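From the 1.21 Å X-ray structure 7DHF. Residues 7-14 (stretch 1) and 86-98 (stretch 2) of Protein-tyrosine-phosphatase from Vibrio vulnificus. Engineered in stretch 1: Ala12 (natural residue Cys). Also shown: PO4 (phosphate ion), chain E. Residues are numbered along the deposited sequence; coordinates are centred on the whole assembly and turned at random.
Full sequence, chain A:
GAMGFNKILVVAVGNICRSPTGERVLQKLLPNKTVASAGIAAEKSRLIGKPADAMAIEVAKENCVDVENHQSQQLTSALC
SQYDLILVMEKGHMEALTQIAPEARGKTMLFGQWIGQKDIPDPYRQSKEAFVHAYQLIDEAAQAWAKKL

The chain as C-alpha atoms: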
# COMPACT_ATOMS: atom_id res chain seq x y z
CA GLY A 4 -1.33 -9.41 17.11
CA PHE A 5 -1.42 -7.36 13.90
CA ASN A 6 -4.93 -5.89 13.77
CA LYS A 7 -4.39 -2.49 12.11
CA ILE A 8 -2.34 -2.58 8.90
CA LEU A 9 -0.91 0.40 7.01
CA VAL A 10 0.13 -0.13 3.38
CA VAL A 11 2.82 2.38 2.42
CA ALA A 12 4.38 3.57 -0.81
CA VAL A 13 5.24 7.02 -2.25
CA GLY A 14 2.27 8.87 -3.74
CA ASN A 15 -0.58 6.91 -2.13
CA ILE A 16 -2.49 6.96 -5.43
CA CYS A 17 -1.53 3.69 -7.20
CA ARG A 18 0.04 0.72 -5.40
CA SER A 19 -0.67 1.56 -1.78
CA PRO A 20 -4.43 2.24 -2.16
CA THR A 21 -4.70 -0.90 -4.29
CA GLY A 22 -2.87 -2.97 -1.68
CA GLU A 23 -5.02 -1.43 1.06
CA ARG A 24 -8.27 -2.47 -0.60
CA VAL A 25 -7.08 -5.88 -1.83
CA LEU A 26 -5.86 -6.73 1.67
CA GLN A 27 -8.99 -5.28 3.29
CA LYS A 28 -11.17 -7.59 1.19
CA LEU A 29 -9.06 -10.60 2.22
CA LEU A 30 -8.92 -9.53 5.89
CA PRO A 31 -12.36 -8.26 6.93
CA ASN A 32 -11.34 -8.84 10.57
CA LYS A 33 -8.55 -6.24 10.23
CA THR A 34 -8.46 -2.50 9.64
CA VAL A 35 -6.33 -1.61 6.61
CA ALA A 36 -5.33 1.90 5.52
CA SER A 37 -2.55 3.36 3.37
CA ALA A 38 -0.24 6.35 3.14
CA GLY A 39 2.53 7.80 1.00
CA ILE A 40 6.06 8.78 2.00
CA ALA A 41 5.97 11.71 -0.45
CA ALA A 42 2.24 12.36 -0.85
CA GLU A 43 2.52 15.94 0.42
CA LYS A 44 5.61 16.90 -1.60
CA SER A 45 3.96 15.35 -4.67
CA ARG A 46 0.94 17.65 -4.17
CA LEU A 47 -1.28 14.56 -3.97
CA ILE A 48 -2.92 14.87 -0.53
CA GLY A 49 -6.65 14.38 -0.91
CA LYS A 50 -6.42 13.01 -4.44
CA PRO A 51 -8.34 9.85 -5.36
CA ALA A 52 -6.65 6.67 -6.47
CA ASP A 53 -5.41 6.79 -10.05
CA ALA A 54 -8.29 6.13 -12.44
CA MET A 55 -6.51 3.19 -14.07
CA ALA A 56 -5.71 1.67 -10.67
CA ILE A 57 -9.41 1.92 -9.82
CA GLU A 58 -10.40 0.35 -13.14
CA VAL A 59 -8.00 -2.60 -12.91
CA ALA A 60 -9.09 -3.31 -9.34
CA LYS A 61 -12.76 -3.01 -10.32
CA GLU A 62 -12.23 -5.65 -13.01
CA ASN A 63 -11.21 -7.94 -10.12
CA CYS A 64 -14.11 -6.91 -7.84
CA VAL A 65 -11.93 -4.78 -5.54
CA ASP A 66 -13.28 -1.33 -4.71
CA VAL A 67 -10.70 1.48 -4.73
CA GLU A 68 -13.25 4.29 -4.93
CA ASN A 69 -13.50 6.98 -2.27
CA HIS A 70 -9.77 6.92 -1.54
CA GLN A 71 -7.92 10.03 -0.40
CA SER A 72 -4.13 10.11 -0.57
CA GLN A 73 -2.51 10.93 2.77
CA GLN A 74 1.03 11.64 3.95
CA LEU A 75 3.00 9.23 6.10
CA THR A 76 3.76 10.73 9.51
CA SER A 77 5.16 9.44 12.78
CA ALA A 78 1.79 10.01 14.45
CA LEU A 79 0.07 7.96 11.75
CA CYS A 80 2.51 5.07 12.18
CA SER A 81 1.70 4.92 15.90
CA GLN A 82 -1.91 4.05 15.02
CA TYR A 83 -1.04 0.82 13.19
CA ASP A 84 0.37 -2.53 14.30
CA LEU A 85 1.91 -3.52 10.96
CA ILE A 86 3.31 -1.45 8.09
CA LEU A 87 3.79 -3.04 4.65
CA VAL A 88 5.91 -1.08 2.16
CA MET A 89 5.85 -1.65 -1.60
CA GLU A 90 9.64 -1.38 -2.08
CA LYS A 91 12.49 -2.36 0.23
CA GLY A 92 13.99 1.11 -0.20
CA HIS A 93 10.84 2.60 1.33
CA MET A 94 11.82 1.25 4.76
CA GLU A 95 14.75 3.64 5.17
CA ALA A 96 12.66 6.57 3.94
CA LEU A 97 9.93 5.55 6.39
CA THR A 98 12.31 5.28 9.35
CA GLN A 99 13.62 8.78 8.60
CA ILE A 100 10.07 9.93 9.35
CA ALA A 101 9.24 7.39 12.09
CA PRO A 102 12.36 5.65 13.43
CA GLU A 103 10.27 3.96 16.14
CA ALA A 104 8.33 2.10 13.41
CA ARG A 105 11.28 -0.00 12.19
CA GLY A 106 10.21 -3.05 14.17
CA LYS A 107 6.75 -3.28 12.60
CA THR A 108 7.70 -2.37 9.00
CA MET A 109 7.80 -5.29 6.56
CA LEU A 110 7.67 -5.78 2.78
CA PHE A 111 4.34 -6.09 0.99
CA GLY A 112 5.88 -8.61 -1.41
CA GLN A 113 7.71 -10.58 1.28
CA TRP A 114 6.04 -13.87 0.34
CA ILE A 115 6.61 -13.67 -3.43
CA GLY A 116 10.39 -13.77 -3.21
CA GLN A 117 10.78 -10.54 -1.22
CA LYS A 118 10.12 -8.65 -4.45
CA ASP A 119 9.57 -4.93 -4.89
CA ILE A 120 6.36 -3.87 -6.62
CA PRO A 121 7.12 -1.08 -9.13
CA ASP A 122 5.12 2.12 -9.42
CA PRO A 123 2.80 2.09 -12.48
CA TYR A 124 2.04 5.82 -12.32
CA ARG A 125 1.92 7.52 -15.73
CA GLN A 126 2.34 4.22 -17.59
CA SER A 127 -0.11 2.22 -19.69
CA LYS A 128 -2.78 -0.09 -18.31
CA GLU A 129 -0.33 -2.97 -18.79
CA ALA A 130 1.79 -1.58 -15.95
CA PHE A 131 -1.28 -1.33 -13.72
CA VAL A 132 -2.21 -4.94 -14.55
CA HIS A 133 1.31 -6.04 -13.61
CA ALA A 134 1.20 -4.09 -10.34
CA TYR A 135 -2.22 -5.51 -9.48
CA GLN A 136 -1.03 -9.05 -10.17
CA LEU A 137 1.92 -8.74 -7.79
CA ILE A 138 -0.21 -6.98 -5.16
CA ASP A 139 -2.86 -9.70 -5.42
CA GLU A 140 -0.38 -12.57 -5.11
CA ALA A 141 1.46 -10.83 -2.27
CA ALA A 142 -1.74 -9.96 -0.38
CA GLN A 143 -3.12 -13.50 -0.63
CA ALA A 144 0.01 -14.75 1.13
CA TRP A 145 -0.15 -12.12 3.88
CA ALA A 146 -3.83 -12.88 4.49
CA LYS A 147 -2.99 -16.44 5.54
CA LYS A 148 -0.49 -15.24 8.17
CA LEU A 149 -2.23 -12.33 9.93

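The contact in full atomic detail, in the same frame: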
# COMPACT_ATOMS: atom_id res chain seq x y z
N LYS A 7 -4.31 -3.67 12.96
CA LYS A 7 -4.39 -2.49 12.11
C LYS A 7 -3.16 -2.48 11.21
O LYS A 7 -2.03 -2.53 11.70
CB LYS A 7 -4.44 -1.22 12.96
CG LYS A 7 -5.66 -1.14 13.87
CD LYS A 7 -5.69 0.16 14.67
CE LYS A 7 -5.99 1.36 13.78
NZ LYS A 7 -5.96 2.64 14.54
N ILE A 8 -3.39 -2.42 9.90
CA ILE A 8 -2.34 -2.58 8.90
C ILE A 8 -2.31 -1.33 8.03
O ILE A 8 -3.34 -0.90 7.52
CB ILE A 8 -2.60 -3.83 8.03
CG1 ILE A 8 -2.73 -5.08 8.91
CG2 ILE A 8 -1.49 -4.01 7.01
CD1 ILE A 8 -3.37 -6.25 8.21
N LEU A 9 -1.11 -0.78 7.84
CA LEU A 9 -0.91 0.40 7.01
C LEU A 9 -0.05 0.01 5.82
O LEU A 9 1.10 -0.42 5.98
CB LEU A 9 -0.22 1.51 7.81
CG LEU A 9 -0.07 2.86 7.11
CD1 LEU A 9 -1.43 3.53 6.92
CD2 LEU A 9 0.87 3.76 7.88
N VAL A 10 -0.60 0.15 4.61
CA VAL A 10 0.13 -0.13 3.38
C VAL A 10 0.76 1.17 2.90
O VAL A 10 0.07 2.19 2.75
CB VAL A 10 -0.81 -0.71 2.32
CG1 VAL A 10 -0.06 -1.01 1.03
CG2 VAL A 10 -1.49 -1.97 2.85
N VAL A 11 2.07 1.15 2.66
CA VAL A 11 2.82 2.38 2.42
C VAL A 11 3.57 2.29 1.10
O VAL A 11 4.19 1.27 0.78
CB VAL A 11 3.79 2.67 3.58
CG1 VAL A 11 4.73 3.83 3.24
CG2 VAL A 11 3.01 2.97 4.85
N ALA A 12 3.50 3.38 0.33
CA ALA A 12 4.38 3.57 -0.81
C ALA A 12 4.76 5.05 -0.87
O ALA A 12 5.10 5.63 0.17
CB ALA A 12 3.72 3.07 -2.09
N VAL A 13 4.70 5.67 -2.05
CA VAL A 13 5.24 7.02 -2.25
C VAL A 13 4.13 8.06 -2.43
O VAL A 13 4.05 9.03 -1.68
CB VAL A 13 6.26 7.05 -3.42
CG1 VAL A 13 6.76 8.46 -3.67
CG2 VAL A 13 7.42 6.11 -3.12
N GLY A 14 3.28 7.88 -3.44
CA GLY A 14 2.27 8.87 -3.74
C GLY A 14 0.93 8.60 -3.09
O GLY A 14 0.10 9.51 -2.95
N ILE A 86 3.12 -2.32 9.24
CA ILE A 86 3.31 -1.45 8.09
C ILE A 86 3.94 -2.28 6.98
O ILE A 86 4.97 -2.93 7.20
CB ILE A 86 4.20 -0.24 8.43
CG1 ILE A 86 3.57 0.57 9.57
CG2 ILE A 86 4.40 0.63 7.19
CD1 ILE A 86 4.47 1.65 10.12
N LEU A 87 3.31 -2.27 5.80
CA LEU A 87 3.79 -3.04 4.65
C LEU A 87 4.14 -2.06 3.54
O LEU A 87 3.26 -1.38 3.00
CB LEU A 87 2.72 -4.03 4.18
CG LEU A 87 2.30 -5.09 5.20
CD1 LEU A 87 1.20 -5.97 4.62
CD2 LEU A 87 3.48 -5.93 5.65
N VAL A 88 5.43 -1.99 3.19
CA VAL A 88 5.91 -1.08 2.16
C VAL A 88 5.99 -1.81 0.82
O VAL A 88 6.20 -3.03 0.76
CB VAL A 88 7.27 -0.45 2.52
CG1 VAL A 88 7.14 0.41 3.78
CG2 VAL A 88 8.34 -1.52 2.70
N MET A 89 5.85 -1.05 -0.27
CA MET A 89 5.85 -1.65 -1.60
C MET A 89 7.25 -1.92 -2.12
O MET A 89 7.42 -2.83 -2.95
CB MET A 89 5.08 -0.75 -2.56
CG MET A 89 3.57 -0.82 -2.38
SD MET A 89 2.92 -2.44 -2.85
CE MET A 89 1.28 -2.37 -2.15
N GLU A 90 8.25 -1.17 -1.67
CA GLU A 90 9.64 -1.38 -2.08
C GLU A 90 10.52 -1.43 -0.84
O GLU A 90 10.28 -0.71 0.14
CB GLU A 90 10.14 -0.26 -2.99
CG GLU A 90 9.39 -0.14 -4.30
CD GLU A 90 9.88 1.01 -5.16
OE1 GLU A 90 11.08 1.36 -5.09
OE2 GLU A 90 9.06 1.58 -5.91
N LYS A 91 11.56 -2.26 -0.90
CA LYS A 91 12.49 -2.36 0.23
C LYS A 91 13.08 -1.00 0.57
O LYS A 91 13.22 -0.66 1.76
CB LYS A 91 13.60 -3.37 -0.09
CG LYS A 91 14.79 -3.32 0.87
CD LYS A 91 14.40 -3.51 2.33
CE LYS A 91 13.87 -4.91 2.60
NZ LYS A 91 14.33 -5.42 3.92
N GLY A 92 13.43 -0.21 -0.44
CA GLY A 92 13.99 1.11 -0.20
C GLY A 92 13.07 2.03 0.59
O GLY A 92 13.55 2.99 1.20
N HIS A 93 11.77 1.77 0.58
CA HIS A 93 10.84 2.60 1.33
C HIS A 93 11.05 2.51 2.84
O HIS A 93 10.68 3.43 3.56
CB HIS A 93 9.40 2.20 1.01
CG HIS A 93 9.01 2.46 -0.41
ND1 HIS A 93 7.92 1.85 -1.00
CD2 HIS A 93 9.55 3.26 -1.36
CE1 HIS A 93 7.81 2.27 -2.25
NE2 HIS A 93 8.79 3.12 -2.50
N MET A 94 11.64 1.41 3.32
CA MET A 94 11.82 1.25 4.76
C MET A 94 12.72 2.34 5.33
O MET A 94 12.42 2.93 6.37
CB MET A 94 12.38 -0.13 5.07
CG MET A 94 11.45 -1.26 4.67
SD MET A 94 11.93 -2.82 5.44
CE MET A 94 10.82 -3.95 4.61
N GLU A 95 13.85 2.61 4.67
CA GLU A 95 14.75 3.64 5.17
C GLU A 95 14.12 5.02 5.09
O GLU A 95 14.29 5.84 6.01
CB GLU A 95 16.08 3.59 4.41
CG GLU A 95 16.98 2.44 4.83
CD GLU A 95 18.37 2.51 4.21
OE1 GLU A 95 18.64 3.47 3.47
OE2 GLU A 95 19.18 1.59 4.47
N ALA A 96 13.37 5.30 4.02
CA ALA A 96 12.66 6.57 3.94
C ALA A 96 11.60 6.67 5.03
O ALA A 96 11.39 7.74 5.61
CB ALA A 96 12.02 6.72 2.56
N LEU A 97 10.94 5.56 5.34
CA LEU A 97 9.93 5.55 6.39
C LEU A 97 10.56 5.81 7.76
O LEU A 97 10.04 6.60 8.55
CB LEU A 97 9.18 4.22 6.39
CG LEU A 97 8.08 4.06 7.43
CD1 LEU A 97 6.91 3.28 6.85
CD2 LEU A 97 8.59 3.38 8.69
N THR A 98 11.68 5.14 8.05
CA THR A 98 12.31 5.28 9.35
C THR A 98 12.93 6.66 9.55
O THR A 98 13.11 7.08 10.69
CB THR A 98 13.34 4.18 9.57
OG1 THR A 98 14.28 4.18 8.48
CG2 THR A 98 12.66 2.82 9.65
P PO4 E . 1.93 4.70 -4.85
O1 PO4 E . 1.18 5.83 -5.51
O2 PO4 E . 2.03 3.56 -5.84
O3 PO4 E . 1.13 4.27 -3.64
O4 PO4 E . 3.31 5.18 -4.46

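Neighbouring parallel strands illustrate a general rule: the backbone fixes the register, and the side chains on each face of the sheet then meet the partners that the register hands them. The contact between residues 7-14 and 86-98 of this Vibrio vulnificus protein-tyrosine-phosphatase is a compact example. Strands 7-12 and 86-88 run in the same direction, with 24° between their axes, and pair Leu9 with Ile86, Val10 with Leu87, and Val11 with Val88.

Leu87, one of the residues most covered by the opposing stretch, is the central link of the ladder. Its N donates to Leu9 O at 2.9 Å, and its O accepts from Val11 N at 2.8 Å. Both bonds are nearly straight. In a parallel pair the N and O of one residue bond to the residues before and after its partner, and here Leu87 straddles Val10. The carbonyls also receive CA-H groups: Ile86 CA lies 3.2 Å from Leu9 O, and Val10 CA lies 3.4 Å from Leu87 O. On the face that Leu87 shares with Val10, its side chain extends to Ile8, where Leu87 CD1 lies 4.1 Å from Ile8 CG2, an apolar contact between buried methyl groups.

Val11 covers the most surface of all, and its side chain lies on the face shared by Leu9, Ile86 and Val88. Three apolar contacts form there: Val11 CG2 packs 3.6 Å from Ile86 CG2, Val11 CB lies 4.0 Å from Val88 CG1, and both methyls approach Leu97 of the helix that follows, the nearer, Val11 CG1, lying 4.3 Å from Leu97 CD1. The residue thus joins strand-to-strand packing to strand-to-helix packing. Ile86, the third main contributor, works near the start of the pairing, where its CG1 lies 4.3 Å from Leu9 CB. The carbonyl of Val11 continues the ladder, although the bond from Met89 N to Val11 O, at 3.0 Å, is weak because its angle at the hydrogen has closed to 134°.

Beyond the last bridge the chains separate somewhat, and side chains take over. Met89 places CE 3.7 Å from Val10 CG1 and CG 3.9 Å from CB of the engineered Ala12. His93, whose CA-to-CB bond points toward the first stretch, brings its ring obliquely against the loop, with NE2 3.3 Å from Val13 CG2. There the backbone turns to a phosphate ion: Val13 N and Gly14 N both donate to PO4 O4, at 2.8 and 2.9 Å.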